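Local coordinates for protein ribose-phosphate pyrophosphokinase (Mycobacterium smegmatis, PDB 5MP7) that probably makes phosphoribosyl pyrophosphate by transferring the pyrophosphoryl group of ATP to the 1-hydroxyl of ribose 5-phosphate, with magnesium as cofactor, at residues Lys10-Ala24 / Phe52-Ser66. Sequence-based numbering, arbitrary orientation.
Sequences KNLMLFAGRAHPELA and FDESVRGCDAFVLQS
Phe15 turns an edge of its ring, at CD2 and CE2, onto one face of the Phe52 ring in an offset edge-to-face pair, centroids 5.0 Å apart and planes at 62°. With CG beside the backbone N (chi1 -58°), the Phe15 ring runs back over its neighbour strand: CE1 lies 3.5 Å from Ala61 CB, while CZ meets Val56 CG1 at the rim. Cys59 SG lies near the ring plane at the CE1 edge, a sulfur-aromatic contact 5.5 Å from the Phe15 centroid. Met13 leaves the same side of the sheet and runs extended until it bends at chi3 (91°), which lays SD 3.6 Å from Cys59 CB and brings CE to the Ser55 carbonyl and Val56 CG1. Beneath these side chains, strands 12-16 and 60-64 pair in parallel, adjacent strands at one side of the five-stranded parallel sheet in the N-terminal PRTase-like domain, with 12-16 outermost within the chain. Six backbone hydrogen bonds zip them, from Asp60 N to Asn11 O (2.8 Å) through to Gly17 N on Leu64 O (3.1 Å). On the other face, Leu12 CD2 reaches Phe62 CD1 at 3.9 Å, the two side chains crossing at about a right angle, and Leu64 CD2 packs against Ala24 CA in helix 21-31. Past the strand ends, Gln65 OE1 lies 3.2 Å from Gly17 CA; its NE2 is held by Glu77 OE1 and Trp74 O. Ser66 CB packs against His20 CB. Helix 71-87 backs the Phe15 side through Leu85 and Ala84, and helix 302-314 covers Leu12 and Phe62. At the far end of the pairing, Asp60 OD2 is salt-bridged to Arg92.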
loop_
_atom_site.group_PDB
_atom_site.type_symbol
_atom_site.label_atom_id
_atom_site.label_comp_id
_atom_site.label_asym_id
_atom_site.label_seq_id
_atom_site.Cartn_x
_atom_site.Cartn_y
_atom_site.Cartn_z
ATOM N N LYS A 10 13.226 38.083 62.669
ATOM C CA LYS A 10 14.212 37.098 62.060
ATOM C C LYS A 10 13.753 35.660 62.066
ATOM O O LYS A 10 13.427 35.116 63.097
ATOM C CB LYS A 10 15.556 37.098 62.785
ATOM C CG LYS A 10 16.592 38.019 62.178
ATOM C CD LYS A 10 18.010 37.675 62.636
ATOM C CE LYS A 10 18.089 37.299 64.116
ATOM N NZ LYS A 10 19.489 37.171 64.601
ATOM N N ASN A 11 13.833 35.009 60.924
ATOM C CA ASN A 11 13.305 33.675 60.779
ATOM C C ASN A 11 14.273 32.821 59.932
ATOM O O ASN A 11 14.541 33.124 58.771
ATOM C CB ASN A 11 11.922 33.793 60.144
ATOM C CG ASN A 11 11.335 32.459 59.731
ATOM O OD1 ASN A 11 11.341 31.487 60.500
ATOM N ND2 ASN A 11 10.790 32.407 58.514
ATOM N N LEU A 12 14.783 31.751 60.520
ATOM C CA LEU A 12 15.761 30.893 59.856
ATOM C C LEU A 12 15.040 29.851 59.026
ATOM O O LEU A 12 14.236 29.100 59.548
ATOM C CB LEU A 12 16.658 30.213 60.902
ATOM C CG LEU A 12 18.020 29.667 60.452
ATOM C CD1 LEU A 12 18.846 29.192 61.628
ATOM C CD2 LEU A 12 17.887 28.496 59.496
ATOM N N MET A 13 15.344 29.783 57.748
ATOM C CA MET A 13 14.803 28.743 56.895
ATOM C C MET A 13 15.889 28.042 56.121
ATOM O O MET A 13 16.747 28.640 55.509
ATOM C CB MET A 13 13.772 29.295 55.934
ATOM C CG MET A 13 12.453 29.512 56.613
ATOM S SD MET A 13 11.239 30.242 55.496
ATOM C CE MET A 13 10.482 28.764 54.820
ATOM N N LEU A 14 15.789 26.739 56.117
ATOM C CA LEU A 14 16.769 25.884 55.538
ATOM C C LEU A 14 16.125 25.231 54.315
ATOM O O LEU A 14 15.082 24.616 54.396
ATOM C CB LEU A 14 17.211 24.892 56.614
ATOM C CG LEU A 14 18.190 23.804 56.166
ATOM C CD1 LEU A 14 19.596 24.331 55.808
ATOM C CD2 LEU A 14 18.273 22.789 57.290
ATOM N N PHE A 15 16.787 25.347 53.184
ATOM C CA PHE A 15 16.357 24.752 51.933
ATOM C C PHE A 15 17.442 23.771 51.484
ATOM O O PHE A 15 18.617 23.992 51.733
ATOM C CB PHE A 15 16.220 25.832 50.888
ATOM C CG PHE A 15 15.264 26.894 51.279
ATOM C CD1 PHE A 15 15.651 27.955 52.077
ATOM C CD2 PHE A 15 13.944 26.813 50.866
ATOM C CE1 PHE A 15 14.715 28.906 52.458
ATOM C CE2 PHE A 15 13.016 27.750 51.235
ATOM C CZ PHE A 15 13.382 28.783 52.043
ATOM N N ALA A 16 17.055 22.708 50.808
ATOM C CA ALA A 16 18.007 21.710 50.384
ATOM C C ALA A 16 17.660 21.205 49.017
ATOM O O ALA A 16 16.499 20.994 48.696
ATOM C CB ALA A 16 18.037 20.560 51.359
ATOM N N GLY A 17 18.682 21.050 48.192
ATOM C CA GLY A 17 18.531 20.322 46.946
ATOM C C GLY A 17 18.539 18.810 47.153
ATOM O O GLY A 17 18.737 18.328 48.252
ATOM N N ARG A 18 18.298 18.081 46.072
ATOM C CA ARG A 18 18.118 16.623 46.101
ATOM C C ARG A 18 19.410 15.815 46.055
ATOM O O ARG A 18 19.360 14.620 46.229
ATOM C CB ARG A 18 17.271 16.189 44.903
ATOM C CG ARG A 18 15.830 16.669 44.955
ATOM C CD ARG A 18 15.141 16.364 43.631
ATOM N NE ARG A 18 15.658 17.218 42.553
ATOM C CZ ARG A 18 15.572 16.976 41.238
ATOM N NH1 ARG A 18 14.980 15.876 40.790
ATOM N NH2 ARG A 18 16.071 17.858 40.371
ATOM N N ALA A 19 20.553 16.445 45.821
ATOM C CA ALA A 19 21.795 15.709 45.629
ATOM C C ALA A 19 22.302 14.921 46.860
ATOM O O ALA A 19 22.891 13.861 46.708
ATOM C CB ALA A 19 22.901 16.630 45.119
ATOM N N HIS A 20 22.090 15.427 48.066
ATOM C CA HIS A 20 22.710 14.803 49.191
ATOM C C HIS A 20 21.796 14.936 50.365
ATOM O O HIS A 20 22.058 15.696 51.276
ATOM C CB HIS A 20 24.070 15.425 49.421
ATOM C CG HIS A 20 24.894 14.703 50.442
ATOM N ND1 HIS A 20 26.076 15.212 50.930
ATOM C CD2 HIS A 20 24.679 13.553 51.113
ATOM C CE1 HIS A 20 26.550 14.408 51.857
ATOM N NE2 HIS A 20 25.721 13.395 51.992
ATOM N N PRO A 21 20.722 14.127 50.372
ATOM C CA PRO A 21 19.687 14.172 51.420
ATOM C C PRO A 21 20.136 13.809 52.862
ATOM O O PRO A 21 19.605 14.386 53.816
ATOM C CB PRO A 21 18.593 13.214 50.897
ATOM C CG PRO A 21 19.233 12.403 49.795
ATOM C CD PRO A 21 20.413 13.163 49.289
ATOM N N GLU A 22 21.084 12.897 53.031
ATOM C CA GLU A 22 21.596 12.579 54.375
ATOM C C GLU A 22 22.249 13.771 55.040
ATOM O O GLU A 22 22.069 13.994 56.241
ATOM C CB GLU A 22 22.575 11.372 54.347
ATOM C CG GLU A 22 21.854 9.980 54.129
ATOM C CD GLU A 22 22.798 8.823 53.766
ATOM O OE1 GLU A 22 24.029 8.955 53.966
ATOM O OE2 GLU A 22 22.312 7.764 53.281
ATOM N N LEU A 23 23.022 14.545 54.285
ATOM C CA LEU A 23 23.692 15.695 54.873
ATOM C C LEU A 23 22.655 16.709 55.310
ATOM O O LEU A 23 22.772 17.273 56.400
ATOM C CB LEU A 23 24.667 16.351 53.917
ATOM C CG LEU A 23 25.462 17.548 54.444
ATOM C CD1 LEU A 23 26.289 17.200 55.682
ATOM C CD2 LEU A 23 26.375 18.035 53.337
ATOM N N ALA A 24 21.669 16.954 54.448
ATOM C CA ALA A 24 20.614 17.930 54.754
ATOM C C ALA A 24 19.853 17.570 56.019
ATOM O O ALA A 24 19.568 18.413 56.853
ATOM C CB ALA A 24 19.647 18.074 53.567
ATOM N N PHE A 52 8.304 26.273 46.090
ATOM C CA PHE A 52 8.299 26.218 47.544
ATOM C C PHE A 52 6.875 26.037 48.024
ATOM O O PHE A 52 5.972 26.702 47.547
ATOM C CB PHE A 52 8.934 27.442 48.165
ATOM C CG PHE A 52 10.373 27.598 47.794
ATOM C CD1 PHE A 52 11.281 26.581 48.047
ATOM C CD2 PHE A 52 10.826 28.768 47.191
ATOM C CE1 PHE A 52 12.604 26.721 47.698
ATOM C CE2 PHE A 52 12.156 28.911 46.841
ATOM C CZ PHE A 52 13.042 27.883 47.079
ATOM N N ASP A 53 6.687 25.142 48.988
ATOM C CA ASP A 53 5.345 24.782 49.433
ATOM C C ASP A 53 4.943 25.410 50.760
ATOM O O ASP A 53 3.932 25.043 51.329
ATOM C CB ASP A 53 5.205 23.267 49.407
ATOM C CG ASP A 53 5.254 22.706 47.964
ATOM O OD1 ASP A 53 4.783 23.371 47.004
ATOM O OD2 ASP A 53 5.777 21.598 47.782
ATOM N N GLU A 54 5.704 26.400 51.215
ATOM C CA GLU A 54 5.296 27.277 52.314
ATOM C C GLU A 54 5.890 28.651 52.061
ATOM O O GLU A 54 6.713 28.807 51.136
ATOM C CB GLU A 54 5.736 26.713 53.677
ATOM C CG GLU A 54 7.133 26.109 53.702
ATOM C CD GLU A 54 7.534 25.537 55.070
ATOM O OE1 GLU A 54 7.623 26.322 56.040
ATOM O OE2 GLU A 54 7.788 24.302 55.171
ATOM N N SER A 55 5.474 29.648 52.852
ATOM C CA SER A 55 5.924 31.030 52.634
ATOM C C SER A 55 7.406 31.197 52.920
ATOM O O SER A 55 7.918 30.599 53.858
ATOM C CB SER A 55 5.145 32.051 53.475
ATOM O OG SER A 55 5.360 33.381 52.953
ATOM N N VAL A 56 8.091 31.985 52.093
ATOM C CA VAL A 56 9.509 32.286 52.308
ATOM C C VAL A 56 9.797 33.766 52.477
ATOM O O VAL A 56 10.926 34.171 52.680
ATOM C CB VAL A 56 10.360 31.719 51.168
ATOM C CG1 VAL A 56 10.150 30.221 51.052
ATOM C CG2 VAL A 56 10.038 32.379 49.842
ATOM N N ARG A 57 8.767 34.586 52.429
ATOM C CA ARG A 57 8.876 36.038 52.558
ATOM C C ARG A 57 9.519 36.412 53.894
ATOM O O ARG A 57 9.154 35.888 54.928
ATOM C CB ARG A 57 7.459 36.606 52.343
ATOM C CG ARG A 57 7.341 38.094 52.442
ATOM C CD ARG A 57 5.911 38.581 52.318
ATOM N NE ARG A 57 5.618 38.954 50.943
ATOM C CZ ARG A 57 5.018 38.159 50.065
ATOM N NH1 ARG A 57 4.624 36.912 50.393
ATOM N NH2 ARG A 57 4.790 38.618 48.842
ATOM N N GLY A 58 10.569 37.226 53.835
ATOM C CA GLY A 58 11.234 37.763 55.018
ATOM C C GLY A 58 12.226 36.895 55.756
ATOM O O GLY A 58 12.802 37.338 56.753
ATOM N N CYS A 59 12.507 35.702 55.233
ATOM C CA CYS A 59 13.369 34.748 55.904
ATOM C C CYS A 59 14.876 34.979 55.664
ATOM O O CYS A 59 15.297 35.626 54.719
ATOM C CB CYS A 59 13.004 33.329 55.478
ATOM S SG CYS A 59 13.583 32.842 53.810
ATOM N N ASP A 60 15.662 34.443 56.576
ATOM C CA ASP A 60 17.089 34.285 56.396
ATOM C C ASP A 60 17.252 32.860 55.865
ATOM O O ASP A 60 17.038 31.907 56.590
ATOM C CB ASP A 60 17.813 34.471 57.726
ATOM C CG ASP A 60 17.773 35.916 58.218
ATOM O OD1 ASP A 60 16.690 36.558 58.266
ATOM O OD2 ASP A 60 18.840 36.429 58.590
ATOM N N ALA A 61 17.569 32.737 54.583
ATOM C CA ALA A 61 17.537 31.472 53.895
ATOM C C ALA A 61 18.926 30.925 53.758
ATOM O O ALA A 61 19.863 31.674 53.469
ATOM C CB ALA A 61 16.926 31.625 52.529
ATOM N N PHE A 62 19.055 29.620 53.991
ATOM C CA PHE A 62 20.300 28.889 53.785
ATOM C C PHE A 62 20.016 27.770 52.792
ATOM O O PHE A 62 19.177 26.902 53.040
ATOM C CB PHE A 62 20.798 28.369 55.112
ATOM C CG PHE A 62 21.182 29.452 56.044
ATOM C CD1 PHE A 62 20.221 30.119 56.792
ATOM C CD2 PHE A 62 22.495 29.867 56.144
ATOM C CE1 PHE A 62 20.576 31.185 57.637
ATOM C CE2 PHE A 62 22.854 30.918 56.997
ATOM C CZ PHE A 62 21.895 31.555 57.764
ATOM N N VAL A 63 20.653 27.827 51.639
ATOM C CA VAL A 63 20.327 26.914 50.547
ATOM C C VAL A 63 21.467 25.942 50.424
ATOM O O VAL A 63 22.500 26.298 49.952
ATOM C CB VAL A 63 20.176 27.656 49.228
ATOM C CG1 VAL A 63 19.714 26.708 48.146
ATOM C CG2 VAL A 63 19.191 28.776 49.419
ATOM N N LEU A 64 21.248 24.709 50.859
ATOM C CA LEU A 64 22.272 23.708 50.953
ATOM C C LEU A 64 22.226 22.785 49.754
ATOM O O LEU A 64 21.251 22.118 49.525
ATOM C CB LEU A 64 22.081 22.921 52.245
ATOM C CG LEU A 64 22.903 21.650 52.501
ATOM C CD1 LEU A 64 24.401 21.846 52.397
ATOM C CD2 LEU A 64 22.552 21.164 53.904
ATOM N N GLN A 65 23.299 22.753 48.986
ATOM C CA GLN A 65 23.406 21.833 47.885
ATOM C C GLN A 65 24.835 21.279 47.803
ATOM O O GLN A 65 25.814 22.034 47.653
ATOM C CB GLN A 65 23.027 22.540 46.567
ATOM C CG GLN A 65 23.048 21.657 45.339
ATOM C CD GLN A 65 21.829 20.726 45.257
ATOM O OE1 GLN A 65 21.604 19.891 46.119
ATOM N NE2 GLN A 65 21.052 20.870 44.194
ATOM N N SER A 66 24.935 19.961 47.823
ATOM C CA SER A 66 26.169 19.281 47.479
ATOM C C SER A 66 26.223 19.031 45.951
ATOM O O SER A 66 25.218 19.112 45.287
ATOM C CB SER A 66 26.222 17.991 48.242
ATOM O OG SER A 66 27.518 17.485 48.214
#